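KLLA0C04147p (Kluyveromyces lactis, PDB 5H2D) binds ergosterol in the OSBP-related lipid-binding domain that this chain comprises, and probably transfers sterols between membranes. Local coordinates at residues D94-I104 with V258-F269; P218-V226 with C237-G245. One frame throughout, in Å; residues are numbered along the deposited sequence.

Contact 1 (D94-I104 with V258-F269); sequences DSTLRLLYVAI and VYNAKGGKEWIF
W267 and T96 make the polar link between the hairpin 258-269 and the helix that begins at S95: the indole NE1 donates to T96 OG1 at 2.9 Å, N-H...O angle 151°, with the hydroxyl lying in the ring plane. Followed outward, W267 first touches L100 with CB, which lies near CD1 of that leucine. CD1 of the indole passes the hydroxyl and carbonyl of T96, and NE1 makes the bond. CE3 then rests 4.0 Å from L100 CD2. CZ2 and CH2 lie under L97 CD1, a CH-pi contact 3.9 Å from the centroid of the six-membered ring. K281 makes a cation-pi contact with the indole and Y310 meets it edge-to-face. With chi1 at 69°, T96 OG1 lies between the backbone N and the carbonyl carbon, from where it accepts from the indole and donates to D94 OD1; the two bonds fix its rotation. D94 OD1 also accepts from T96 N, so D94 is the N-cap of the helix, while its OD2 bonds Y310. Further along, L100 CD1 meets F269 CD2 at 3.5 Å, A103 CB approaches CE2, and I104 CG1 sits over a face of that ring. V258 fills the middle, CG1 against L99 CD2 and CG2 against L100 CD1. N260 opens the type I turn that ends at G263, its ND2 donating to E266 OE2, whose carboxylate also pairs with K281. A classic beta bulge sets E266 and W267 together opposite V258, where helix 95-108 packs on the 253-259/265-272 hairpin of the OSBP-related domain.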
loop_
_atom_site.group_PDB
_atom_site.type_symbol
_atom_site.label_atom_id
_atom_site.label_comp_id
_atom_site.label_asym_id
_atom_site.label_seq_id
_atom_site.Cartn_x
_atom_site.Cartn_y
_atom_site.Cartn_z
ATOM N N ASP A 94 -7.854 21.228 -14.277
ATOM C CA ASP A 94 -9.227 20.940 -13.887
ATOM C C ASP A 94 -9.236 20.038 -12.653
ATOM O O ASP A 94 -8.745 18.908 -12.707
ATOM C CB ASP A 94 -9.922 20.279 -15.079
ATOM C CG ASP A 94 -11.321 19.792 -14.778
ATOM O OD1 ASP A 94 -11.843 19.994 -13.664
ATOM O OD2 ASP A 94 -11.922 19.203 -15.710
ATOM N N SER A 95 -9.804 20.521 -11.545
ATOM C CA SER A 95 -9.741 19.748 -10.305
ATOM C C SER A 95 -10.472 18.416 -10.419
ATOM O O SER A 95 -10.066 17.437 -9.780
ATOM C CB SER A 95 -10.300 20.557 -9.133
ATOM O OG SER A 95 -11.681 20.838 -9.296
ATOM N N THR A 96 -11.547 18.350 -11.221
ATOM C CA THR A 96 -12.277 17.088 -11.350
ATOM C C THR A 96 -11.476 16.054 -12.130
ATOM O O THR A 96 -11.641 14.850 -11.898
ATOM C CB THR A 96 -13.641 17.303 -12.015
ATOM O OG1 THR A 96 -13.471 17.670 -13.394
ATOM C CG2 THR A 96 -14.418 18.382 -11.283
ATOM N N LEU A 97 -10.622 16.499 -13.056
ATOM C CA LEU A 97 -9.724 15.597 -13.768
ATOM C C LEU A 97 -8.559 15.164 -12.883
ATOM O O LEU A 97 -8.118 14.010 -12.964
ATOM C CB LEU A 97 -9.221 16.262 -15.055
ATOM C CG LEU A 97 -8.270 15.481 -15.971
ATOM C CD1 LEU A 97 -8.886 14.168 -16.425
ATOM C CD2 LEU A 97 -7.854 16.315 -17.183
ATOM N N ARG A 98 -8.067 16.051 -12.022
ATOM C CA ARG A 98 -7.142 15.593 -10.989
ATOM C C ARG A 98 -7.780 14.483 -10.163
ATOM O O ARG A 98 -7.144 13.456 -9.890
ATOM C CB ARG A 98 -6.712 16.755 -10.095
ATOM C CG ARG A 98 -6.026 17.876 -10.857
ATOM C CD ARG A 98 -5.117 18.724 -9.968
ATOM N NE ARG A 98 -5.867 19.556 -9.027
ATOM C CZ ARG A 98 -6.355 20.757 -9.329
ATOM N NH1 ARG A 98 -7.030 21.453 -8.422
ATOM N NH2 ARG A 98 -6.179 21.247 -10.548
ATOM N N LEU A 99 -9.043 14.661 -9.771
ATOM C CA LEU A 99 -9.718 13.645 -8.970
ATOM C C LEU A 99 -9.865 12.334 -9.738
ATOM O O LEU A 99 -9.718 11.254 -9.162
ATOM C CB LEU A 99 -11.080 14.155 -8.499
ATOM C CG LEU A 99 -11.907 13.204 -7.637
ATOM C CD1 LEU A 99 -11.055 12.588 -6.508
ATOM C CD2 LEU A 99 -13.146 13.871 -7.056
ATOM N N LEU A 100 -10.167 12.403 -11.035
ATOM C CA LEU A 100 -10.258 11.179 -11.826
ATOM C C LEU A 100 -8.973 10.366 -11.724
ATOM O O LEU A 100 -9.002 9.142 -11.515
ATOM C CB LEU A 100 -10.558 11.517 -13.288
ATOM C CG LEU A 100 -10.536 10.342 -14.277
ATOM C CD1 LEU A 100 -11.666 9.354 -13.976
ATOM C CD2 LEU A 100 -10.601 10.839 -15.711
ATOM N N TYR A 101 -7.831 11.031 -11.884
ATOM C CA TYR A 101 -6.564 10.313 -11.850
ATOM C C TYR A 101 -6.194 9.879 -10.433
ATOM O O TYR A 101 -5.617 8.799 -10.260
ATOM C CB TYR A 101 -5.474 11.161 -12.508
ATOM C CG TYR A 101 -5.487 11.014 -14.021
ATOM C CD1 TYR A 101 -6.572 11.461 -14.771
ATOM C CD2 TYR A 101 -4.427 10.425 -14.692
ATOM C CE1 TYR A 101 -6.600 11.311 -16.144
ATOM C CE2 TYR A 101 -4.446 10.270 -16.066
ATOM C CZ TYR A 101 -5.535 10.726 -16.788
ATOM O OH TYR A 101 -5.579 10.595 -18.161
ATOM N N VAL A 102 -6.533 10.679 -9.415
ATOM C CA VAL A 102 -6.386 10.218 -8.030
ATOM C C VAL A 102 -7.187 8.941 -7.818
ATOM O O VAL A 102 -6.690 7.957 -7.247
ATOM C CB VAL A 102 -6.807 11.321 -7.036
ATOM C CG1 VAL A 102 -7.011 10.740 -5.631
ATOM C CG2 VAL A 102 -5.769 12.432 -6.990
ATOM N N ALA A 103 -8.443 8.933 -8.278
ATOM C CA ALA A 103 -9.300 7.766 -8.102
ATOM C C ALA A 103 -8.708 6.545 -8.780
ATOM O O ALA A 103 -8.691 5.448 -8.212
ATOM C CB ALA A 103 -10.694 8.043 -8.663
ATOM N N ILE A 104 -8.258 6.707 -10.022
ATOM C CA ILE A 104 -7.716 5.545 -10.709
ATOM C C ILE A 104 -6.415 5.103 -10.050
ATOM O O ILE A 104 -6.147 3.901 -9.956
ATOM C CB ILE A 104 -7.590 5.834 -12.214
ATOM C CG1 ILE A 104 -9.006 5.955 -12.791
ATOM C CG2 ILE A 104 -6.828 4.718 -12.916
ATOM C CD1 ILE A 104 -9.091 6.522 -14.191
ATOM N N VAL A 258 -17.112 10.617 -11.175
ATOM C CA VAL A 258 -16.469 11.796 -10.599
ATOM C C VAL A 258 -17.430 12.973 -10.702
ATOM O O VAL A 258 -17.897 13.308 -11.798
ATOM C CB VAL A 258 -15.145 12.127 -11.308
ATOM C CG1 VAL A 258 -14.466 13.308 -10.640
ATOM C CG2 VAL A 258 -14.219 10.915 -11.321
ATOM N N TYR A 259 -17.691 13.621 -9.569
ATOM C CA TYR A 259 -18.629 14.733 -9.501
ATOM C C TYR A 259 -17.925 16.011 -9.072
ATOM O O TYR A 259 -17.006 15.980 -8.245
ATOM C CB TYR A 259 -19.756 14.431 -8.519
ATOM C CG TYR A 259 -20.556 13.201 -8.859
ATOM C CD1 TYR A 259 -21.682 13.282 -9.674
ATOM C CD2 TYR A 259 -20.199 11.955 -8.350
ATOM C CE1 TYR A 259 -22.421 12.161 -9.980
ATOM C CE2 TYR A 259 -20.935 10.825 -8.647
ATOM C CZ TYR A 259 -22.050 10.932 -9.459
ATOM O OH TYR A 259 -22.773 9.800 -9.756
ATOM N N ASN A 260 -18.373 17.141 -9.623
ATOM C CA ASN A 260 -17.965 18.428 -9.088
ATOM C C ASN A 260 -18.758 18.722 -7.814
ATOM O O ASN A 260 -19.618 17.949 -7.391
ATOM C CB ASN A 260 -18.113 19.527 -10.145
ATOM C CG ASN A 260 -19.557 19.755 -10.577
ATOM O OD1 ASN A 260 -20.464 19.797 -9.759
ATOM N ND2 ASN A 260 -19.760 19.913 -11.879
ATOM N N ALA A 261 -18.449 19.851 -7.173
ATOM C CA ALA A 261 -19.013 20.139 -5.858
ATOM C C ALA A 261 -20.524 20.355 -5.894
ATOM O O ALA A 261 -21.184 20.204 -4.861
ATOM C CB ALA A 261 -18.327 21.366 -5.254
ATOM N N LYS A 262 -21.086 20.709 -7.047
ATOM C CA LYS A 262 -22.529 20.861 -7.175
ATOM C C LYS A 262 -23.216 19.570 -7.605
ATOM O O LYS A 262 -24.391 19.599 -7.985
ATOM C CB LYS A 262 -22.857 21.990 -8.160
ATOM C CG LYS A 262 -22.331 23.348 -7.720
ATOM C CD LYS A 262 -22.729 23.636 -6.276
ATOM C CE LYS A 262 -22.060 24.897 -5.737
ATOM N NZ LYS A 262 -22.540 26.134 -6.413
ATOM N N GLY A 263 -22.520 18.439 -7.542
ATOM C CA GLY A 263 -23.127 17.184 -7.917
ATOM C C GLY A 263 -23.226 16.945 -9.403
ATOM O O GLY A 263 -23.888 15.988 -9.814
ATOM N N GLY A 264 -22.597 17.779 -10.216
ATOM C CA GLY A 264 -22.547 17.531 -11.640
ATOM C C GLY A 264 -21.574 16.426 -11.992
ATOM O O GLY A 264 -20.397 16.492 -11.621
ATOM N N LYS A 265 -22.049 15.408 -12.701
ATOM C CA LYS A 265 -21.173 14.317 -13.121
ATOM C C LYS A 265 -20.233 14.811 -14.216
ATOM O O LYS A 265 -20.683 15.316 -15.250
ATOM C CB LYS A 265 -22.004 13.128 -13.602
ATOM C CG LYS A 265 -21.187 11.892 -13.957
ATOM C CD LYS A 265 -22.068 10.747 -14.430
ATOM C CE LYS A 265 -22.841 10.123 -13.283
ATOM N NZ LYS A 265 -23.771 9.060 -13.770
ATOM N N GLU A 266 -18.924 14.698 -13.983
ATOM C CA GLU A 266 -17.928 15.198 -14.919
ATOM C C GLU A 266 -17.191 14.101 -15.661
ATOM O O GLU A 266 -16.817 14.295 -16.821
ATOM C CB GLU A 266 -16.895 16.069 -14.189
ATOM C CG GLU A 266 -17.469 17.339 -13.557
ATOM C CD GLU A 266 -17.213 18.574 -14.404
ATOM O OE1 GLU A 266 -16.872 18.423 -15.602
ATOM O OE2 GLU A 266 -17.323 19.698 -13.864
ATOM N N TRP A 267 -16.961 12.960 -15.013
ATOM C CA TRP A 267 -16.197 11.868 -15.595
ATOM C C TRP A 267 -16.756 10.552 -15.080
ATOM O O TRP A 267 -17.273 10.479 -13.963
ATOM C CB TRP A 267 -14.702 11.951 -15.235
ATOM C CG TRP A 267 -14.043 13.274 -15.483
ATOM C CD1 TRP A 267 -13.960 14.328 -14.614
ATOM C CD2 TRP A 267 -13.342 13.672 -16.665
ATOM N NE1 TRP A 267 -13.257 15.359 -15.188
ATOM C CE2 TRP A 267 -12.871 14.986 -16.450
ATOM C CE3 TRP A 267 -13.067 13.049 -17.882
ATOM C CZ2 TRP A 267 -12.145 15.686 -17.409
ATOM C CZ3 TRP A 267 -12.341 13.740 -18.833
ATOM C CH2 TRP A 267 -11.886 15.046 -18.591
ATOM N N ILE A 268 -16.667 9.516 -15.915
ATOM C CA ILE A 268 -16.889 8.144 -15.477
ATOM C C ILE A 268 -15.673 7.338 -15.907
ATOM O O ILE A 268 -14.934 7.720 -16.814
ATOM C CB ILE A 268 -18.180 7.517 -16.047
ATOM C CG1 ILE A 268 -18.199 7.632 -17.577
ATOM C CG2 ILE A 268 -19.416 8.142 -15.391
ATOM C CD1 ILE A 268 -19.405 6.980 -18.235
ATOM N N PHE A 269 -15.459 6.218 -15.223
ATOM C CA PHE A 269 -14.361 5.334 -15.580
ATOM C C PHE A 269 -14.748 3.914 -15.208
ATOM O O PHE A 269 -15.673 3.683 -14.422
ATOM C CB PHE A 269 -13.044 5.755 -14.910
ATOM C CG PHE A 269 -13.024 5.590 -13.407
ATOM C CD1 PHE A 269 -12.669 4.377 -12.831
ATOM C CD2 PHE A 269 -13.315 6.662 -12.577
ATOM C CE1 PHE A 269 -12.633 4.234 -11.448
ATOM C CE2 PHE A 269 -13.278 6.517 -11.202
ATOM C CZ PHE A 269 -12.935 5.306 -10.643
#

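Contact 2 (P218-V226 with C237-G245). With SO4 (sulfate ion), chain C.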
loop_
_atom_site.group_PDB
_atom_site.type_symbol
_atom_site.label_atom_id
_atom_site.label_comp_id
_atom_site.label_asym_id
_atom_site.label_seq_id
_atom_site.Cartn_x
_atom_site.Cartn_y
_atom_site.Cartn_z
ATOM N N PRO A 218 -8.734 -21.248 -4.537
ATOM C CA PRO A 218 -8.788 -19.955 -3.845
ATOM C C PRO A 218 -8.419 -18.803 -4.768
ATOM O O PRO A 218 -7.473 -18.890 -5.552
ATOM C CB PRO A 218 -7.758 -20.118 -2.718
ATOM C CG PRO A 218 -7.687 -21.611 -2.499
ATOM C CD PRO A 218 -7.799 -22.180 -3.883
ATOM N N GLN A 219 -9.158 -17.705 -4.629
ATOM C CA GLN A 219 -9.001 -16.525 -5.468
ATOM C C GLN A 219 -9.114 -15.278 -4.601
ATOM O O GLN A 219 -9.970 -15.202 -3.718
ATOM C CB GLN A 219 -10.063 -16.517 -6.591
ATOM C CG GLN A 219 -10.487 -15.142 -7.114
ATOM C CD GLN A 219 -11.796 -15.178 -7.916
ATOM O OE1 GLN A 219 -12.680 -15.998 -7.651
ATOM N NE2 GLN A 219 -11.921 -14.281 -8.896
ATOM N N VAL A 220 -8.241 -14.305 -4.851
ATOM C CA VAL A 220 -8.327 -13.016 -4.172
ATOM C C VAL A 220 -9.339 -12.137 -4.896
ATOM O O VAL A 220 -9.237 -11.911 -6.110
ATOM C CB VAL A 220 -6.954 -12.323 -4.115
ATOM C CG1 VAL A 220 -7.098 -10.998 -3.395
ATOM C CG2 VAL A 220 -5.916 -13.191 -3.441
ATOM N N ASP A 221 -10.301 -11.616 -4.150
ATOM C CA ASP A 221 -11.312 -10.708 -4.672
ATOM C C ASP A 221 -11.269 -9.417 -3.870
ATOM O O ASP A 221 -11.094 -9.435 -2.649
ATOM C CB ASP A 221 -12.711 -11.335 -4.584
ATOM C CG ASP A 221 -13.804 -10.403 -5.061
ATOM O OD1 ASP A 221 -13.575 -9.683 -6.054
ATOM O OD2 ASP A 221 -14.887 -10.402 -4.437
ATOM N N ASN A 222 -11.419 -8.301 -4.556
ATOM C CA ASN A 222 -11.547 -7.010 -3.906
ATOM C C ASN A 222 -12.940 -6.470 -4.195
ATOM O O ASN A 222 -13.438 -6.591 -5.315
ATOM C CB ASN A 222 -10.449 -6.062 -4.396
ATOM C CG ASN A 222 -9.070 -6.606 -4.106
ATOM O OD1 ASN A 222 -8.647 -6.640 -2.952
ATOM N ND2 ASN A 222 -8.370 -7.072 -5.143
ATOM N N TYR A 223 -13.593 -5.928 -3.174
ATOM C CA TYR A 223 -15.000 -5.583 -3.319
ATOM C C TYR A 223 -15.346 -4.425 -2.397
ATOM O O TYR A 223 -14.655 -4.160 -1.414
ATOM C CB TYR A 223 -15.897 -6.790 -3.009
ATOM C CG TYR A 223 -15.945 -7.152 -1.538
ATOM C CD1 TYR A 223 -14.982 -7.977 -0.964
ATOM C CD2 TYR A 223 -16.954 -6.657 -0.721
ATOM C CE1 TYR A 223 -15.030 -8.308 0.386
ATOM C CE2 TYR A 223 -17.012 -6.973 0.623
ATOM C CZ TYR A 223 -16.053 -7.799 1.172
ATOM O OH TYR A 223 -16.119 -8.105 2.516
ATOM N N GLY A 224 -16.451 -3.761 -2.712
ATOM C CA GLY A 224 -16.993 -2.717 -1.870
ATOM C C GLY A 224 -16.952 -1.355 -2.539
ATOM O O GLY A 224 -16.420 -1.171 -3.632
ATOM N N ASP A 225 -17.556 -0.397 -1.853
ATOM C CA ASP A 225 -17.621 0.968 -2.339
ATOM C C ASP A 225 -16.554 1.824 -1.670
ATOM O O ASP A 225 -16.250 1.650 -0.487
ATOM C CB ASP A 225 -19.005 1.571 -2.094
ATOM C CG ASP A 225 -20.094 0.858 -2.872
ATOM O OD1 ASP A 225 -19.924 0.657 -4.093
ATOM O OD2 ASP A 225 -21.119 0.490 -2.261
ATOM N N VAL A 226 -15.994 2.748 -2.444
ATOM C CA VAL A 226 -14.989 3.689 -1.978
ATOM C C VAL A 226 -15.462 5.089 -2.336
ATOM O O VAL A 226 -15.967 5.312 -3.440
ATOM C CB VAL A 226 -13.614 3.408 -2.621
ATOM C CG1 VAL A 226 -12.632 4.531 -2.286
ATOM C CG2 VAL A 226 -13.092 2.046 -2.173
ATOM N N CYS A 237 -15.782 11.453 -5.571
ATOM C CA CYS A 237 -15.802 10.341 -6.510
ATOM C C CYS A 237 -16.311 9.099 -5.798
ATOM O O CYS A 237 -15.890 8.812 -4.677
ATOM C CB CYS A 237 -14.397 10.094 -7.094
ATOM S SG CYS A 237 -14.240 8.579 -8.068
ATOM N N MET A 238 -17.223 8.380 -6.449
ATOM C CA MET A 238 -17.730 7.101 -5.972
ATOM C C MET A 238 -17.119 5.988 -6.811
ATOM O O MET A 238 -17.173 6.045 -8.046
ATOM C CB MET A 238 -19.259 7.039 -6.064
ATOM C CG MET A 238 -19.990 8.213 -5.442
ATOM S SD MET A 238 -19.709 8.364 -3.673
ATOM C CE MET A 238 -20.008 6.694 -3.109
ATOM N N ILE A 239 -16.522 4.992 -6.145
ATOM C CA ILE A 239 -15.917 3.839 -6.802
ATOM C C ILE A 239 -16.605 2.568 -6.333
ATOM O O ILE A 239 -16.850 2.387 -5.137
ATOM C CB ILE A 239 -14.408 3.744 -6.514
ATOM C CG1 ILE A 239 -13.747 5.104 -6.758
ATOM C CG2 ILE A 239 -13.790 2.598 -7.339
ATOM C CD1 ILE A 239 -12.238 5.091 -6.544
ATOM N N HIS A 240 -16.870 1.663 -7.268
ATOM C CA HIS A 240 -17.580 0.429 -6.950
ATOM C C HIS A 240 -16.748 -0.756 -7.422
ATOM O O HIS A 240 -16.631 -0.986 -8.628
ATOM C CB HIS A 240 -18.971 0.431 -7.589
ATOM C CG HIS A 240 -19.624 1.779 -7.571
ATOM N ND1 HIS A 240 -20.356 2.237 -6.496
ATOM C CD2 HIS A 240 -19.616 2.787 -8.476
ATOM C CE1 HIS A 240 -20.790 3.459 -6.749
ATOM N NE2 HIS A 240 -20.351 3.819 -7.941
ATOM N N PHE A 241 -16.145 -1.476 -6.468
ATOM C CA PHE A 241 -15.510 -2.767 -6.726
ATOM C C PHE A 241 -16.577 -3.842 -6.600
ATOM O O PHE A 241 -17.105 -4.075 -5.505
ATOM C CB PHE A 241 -14.380 -3.049 -5.737
ATOM C CG PHE A 241 -13.160 -2.185 -5.915
ATOM C CD1 PHE A 241 -13.104 -0.916 -5.361
ATOM C CD2 PHE A 241 -12.044 -2.678 -6.572
ATOM C CE1 PHE A 241 -11.975 -0.119 -5.503
ATOM C CE2 PHE A 241 -10.901 -1.899 -6.714
ATOM C CZ PHE A 241 -10.866 -0.616 -6.174
ATOM N N LYS A 242 -16.883 -4.509 -7.705
ATOM C CA LYS A 242 -17.914 -5.533 -7.679
ATOM C C LYS A 242 -17.401 -6.781 -6.972
ATOM O O LYS A 242 -16.263 -7.211 -7.180
ATOM C CB LYS A 242 -18.361 -5.852 -9.106
ATOM C CG LYS A 242 -19.307 -7.039 -9.231
ATOM C CD LYS A 242 -20.497 -6.716 -10.121
ATOM C CE LYS A 242 -21.723 -6.378 -9.280
ATOM N NZ LYS A 242 -22.947 -6.152 -10.100
ATOM N N ALA A 243 -18.237 -7.342 -6.101
ATOM C CA ALA A 243 -17.898 -8.573 -5.397
ATOM C C ALA A 243 -18.152 -9.782 -6.288
ATOM O O ALA A 243 -19.032 -9.769 -7.151
ATOM C CB ALA A 243 -18.711 -8.697 -4.109
ATOM N N ARG A 244 -17.369 -10.839 -6.074
ATOM C CA ARG A 244 -17.557 -12.052 -6.857
ATOM C C ARG A 244 -18.922 -12.657 -6.558
ATOM O O ARG A 244 -19.328 -12.773 -5.397
ATOM C CB ARG A 244 -16.457 -13.075 -6.565
ATOM C CG ARG A 244 -16.380 -14.189 -7.604
ATOM C CD ARG A 244 -16.035 -15.529 -6.980
ATOM N NE ARG A 244 -16.948 -15.879 -5.894
ATOM C CZ ARG A 244 -16.958 -17.058 -5.279
ATOM N NH1 ARG A 244 -17.817 -17.290 -4.295
ATOM N NH2 ARG A 244 -16.110 -18.010 -5.648
ATOM N N GLY A 245 -19.630 -13.037 -7.614
ATOM C CA GLY A 245 -20.911 -13.703 -7.469
ATOM C C GLY A 245 -20.918 -15.114 -8.023
ATOM O O GLY A 245 -21.602 -15.402 -9.007
HETATM S S SO4 C . -16.631 -21.149 -2.400
HETATM O O1 SO4 C . -15.508 -22.041 -2.652
HETATM O O2 SO4 C . -16.446 -19.893 -3.143
HETATM O O3 SO4 C . -17.868 -21.805 -2.831
HETATM O O4 SO4 C . -16.734 -20.900 -0.964
HETATM O O HOH W 1 -19.707 -2.172 -5.194
#
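H240 ND1 donates to D225 OD1 at 2.9 Å, meeting the carboxylate from above its plane; the imidazole and carboxylate planes stand 83° apart, and H240 NE2 is held by E257. A water donates to the same D225 oxygen and to F241 O, tying side chain to strand. Beyond G224, past the end of the strand pairing, R244 N donates to D221 OD2 at 3.0 Å, 161° at the hydrogen, an oxygen that also accepts from Q209. A chi1 of 178° swings the carboxylate of D221 away from its own N and out to this amide. Were D221 an alanine, R244 N and the Q209 amide would probably lose the acceptor they share. The R244 guanidinium grips a sulfate oxygen, NH1 and NH2 both donating to O2; the ion, probably from the crystallisation liquor, is also bound by G212 N and L215 N. The two hydrogen-bonded pairs, G224 with F241 and V226 with I239, flank D225 and H240, each bonding both ways, with I239 N to V226 O at 2.8 Å. Packing follows the ladder. V226 CB meets I239 CB, V226 CG2 lies 4.1 Å from F241 CE1, and Y223 CB touches A243 CB at 3.6 Å. The F241 ring has G224 O at its edge and meets W273. This is an antiparallel beta hairpin whose first strand turns a corner at G224; V220 touches ergosterol, so the part of that strand before G224 lines the sterol pocket.

Overall arrangement
After several helices nearer the N terminus the chain forms helix 95-108, then runs through the long series of antiparallel strands before strands 253-259 and 265-272 return to the helix, so contact 1 closes a loop of 153 residues. Contact 2 falls wholly within that span and closes a short loop, ten residues between its segments, which hold the strand ends and the connection at 231-235. Strand 236-241 is the neighbour of 253-259, making the strands of both contacts successive members of the same antiparallel arrangement. The centres lie about 20 Å apart, yet they touch: C237 SG packs against A103 CB and F269 CE2. Helix 95-108 thus covers strands from both, and contact 2 continues them toward the sterol pocket.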